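Local atomic coordinates of type-iv like competence pilin ttha1218 (Thermus thermophilus, PDB entry 5G25), a protein that is a type IV-like pilin linked to natural competence and probably forms part of a pilus structure that serves DNA uptake. Residues A[48-53]-A[61-66]. Residues are numbered along the deposited sequence; the frame is centred on the assembly and turned at random.
Sequences TAIPCN and ACPTAG
A disulfide and a cis peptide bond sit side by side here. C52 SG and C62 SG are joined at 2.0 Å, with a C-S-S-C torsion of 111°. In both cysteines SG lies anti to the carbonyl carbon. The next peptide bond, C62-P63, is cis and turns the chain beside strand 43-54. N53 and A61 form an antiparallel hydrogen-bonded pair: N53 N reaches A61 O at 2.9 Å in the carbonyl plane, and A61 N reaches N53 O at 3.0 Å from above its plane. Beyond the cis proline, T64 N makes a weak bond to P51 O (3.1 Å). I50 CG2 packs obliquely on P63 CB at 3.9 Å. T64 OG1, anti to its own N, crosses N53 CB at 3.3 Å and accepts from G66 N at 2.7 Å. It also bonds to D67 O, so two backbone groups grip the hydroxyl. A valine at T64 would remove both bonds and would probably loosen the turn beside N53. Strand 70-77 pairs with the other edge of strand 43-54. The contact is a disulfide-closed beta hairpin, followed by an ST turn, at the edge of the pilin's antiparallel sheet.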
loop_
_atom_site.group_PDB
_atom_site.type_symbol
_atom_site.label_atom_id
_atom_site.label_comp_id
_atom_site.label_asym_id
_atom_site.label_seq_id
_atom_site.Cartn_x
_atom_site.Cartn_y
_atom_site.Cartn_z
ATOM N N THR A 48 -1.508 -1.574 5.811
ATOM C CA THR A 48 -0.728 -2.793 5.726
ATOM C C THR A 48 -0.185 -2.945 4.294
ATOM O O THR A 48 -0.933 -2.809 3.320
ATOM C CB THR A 48 -1.614 -4.032 5.990
ATOM O OG1 THR A 48 -2.339 -3.883 7.206
ATOM C CG2 THR A 48 -0.772 -5.276 6.043
ATOM N N ALA A 49 1.104 -3.268 4.208
ATOM C CA ALA A 49 1.816 -3.489 2.972
ATOM C C ALA A 49 2.376 -4.904 2.927
ATOM O O ALA A 49 3.267 -5.252 3.681
ATOM C CB ALA A 49 2.951 -2.481 2.830
ATOM N N ILE A 50 1.882 -5.703 1.995
ATOM C CA ILE A 50 2.341 -7.074 1.821
ATOM C C ILE A 50 3.349 -7.140 0.672
ATOM O O ILE A 50 3.013 -6.834 -0.464
ATOM C CB ILE A 50 1.136 -7.982 1.502
ATOM C CG1 ILE A 50 0.141 -7.984 2.670
ATOM C CG2 ILE A 50 1.571 -9.401 1.156
ATOM C CD1 ILE A 50 -1.029 -7.040 2.484
ATOM N N PRO A 51 4.580 -7.584 0.949
ATOM C CA PRO A 51 5.516 -7.729 -0.180
ATOM C C PRO A 51 5.024 -8.753 -1.216
ATOM O O PRO A 51 4.498 -9.808 -0.836
ATOM C CB PRO A 51 6.798 -8.225 0.492
ATOM C CG PRO A 51 6.323 -8.956 1.710
ATOM C CD PRO A 51 5.104 -8.193 2.184
ATOM N N CYS A 52 5.171 -8.422 -2.500
ATOM C CA CYS A 52 4.742 -9.292 -3.604
ATOM C C CYS A 52 5.878 -9.536 -4.580
ATOM O O CYS A 52 6.718 -8.655 -4.813
ATOM C CB CYS A 52 3.593 -8.689 -4.398
ATOM S SG CYS A 52 2.117 -8.272 -3.456
ATOM N N ASN A 53 5.902 -10.739 -5.146
ATOM C CA ASN A 53 6.746 -10.984 -6.291
ATOM C C ASN A 53 6.008 -10.580 -7.554
ATOM O O ASN A 53 4.770 -10.490 -7.585
ATOM C CB ASN A 53 7.130 -12.455 -6.396
ATOM C CG ASN A 53 8.492 -12.657 -7.037
ATOM O OD1 ASN A 53 9.080 -11.744 -7.645
ATOM N ND2 ASN A 53 9.016 -13.857 -6.884
ATOM N N ALA A 61 2.476 -12.410 -7.085
ATOM C CA ALA A 61 2.371 -13.399 -6.020
ATOM C C ALA A 61 2.466 -12.674 -4.669
ATOM O O ALA A 61 3.522 -12.152 -4.318
ATOM C CB ALA A 61 3.481 -14.433 -6.159
ATOM N N CYS A 62 1.350 -12.597 -3.944
ATOM C CA CYS A 62 1.310 -11.921 -2.637
ATOM C C CYS A 62 0.801 -12.886 -1.552
ATOM O O CYS A 62 -0.298 -13.430 -1.685
ATOM C CB CYS A 62 0.407 -10.679 -2.700
ATOM S SG CYS A 62 0.704 -9.580 -4.130
ATOM N N PRO A 63 1.598 -13.117 -0.493
ATOM C CA PRO A 63 2.948 -12.617 -0.284
ATOM C C PRO A 63 3.952 -13.302 -1.197
ATOM O O PRO A 63 3.626 -14.286 -1.855
ATOM C CB PRO A 63 3.251 -12.971 1.189
ATOM C CG PRO A 63 1.936 -13.314 1.807
ATOM C CD PRO A 63 1.119 -13.878 0.678
ATOM N N THR A 64 5.164 -12.773 -1.242
ATOM C CA THR A 64 6.184 -13.332 -2.095
ATOM C C THR A 64 6.859 -14.486 -1.400
ATOM O O THR A 64 7.032 -14.464 -0.184
ATOM C CB THR A 64 7.270 -12.315 -2.462
ATOM O OG1 THR A 64 8.198 -12.940 -3.353
ATOM C CG2 THR A 64 8.034 -11.797 -1.202
ATOM N N ALA A 65 7.250 -15.482 -2.188
ATOM C CA ALA A 65 8.146 -16.527 -1.722
ATOM C C ALA A 65 9.614 -16.129 -1.951
ATOM O O ALA A 65 10.519 -16.837 -1.513
ATOM C CB ALA A 65 7.835 -17.831 -2.432
ATOM N N GLY A 66 9.853 -15.007 -2.636
ATOM C CA GLY A 66 11.215 -14.592 -2.965
ATOM C C GLY A 66 11.372 -13.087 -3.032
ATOM O O GLY A 66 11.143 -12.401 -2.037
HETATM O O HOH W 1 6.987 -16.007 -5.236
#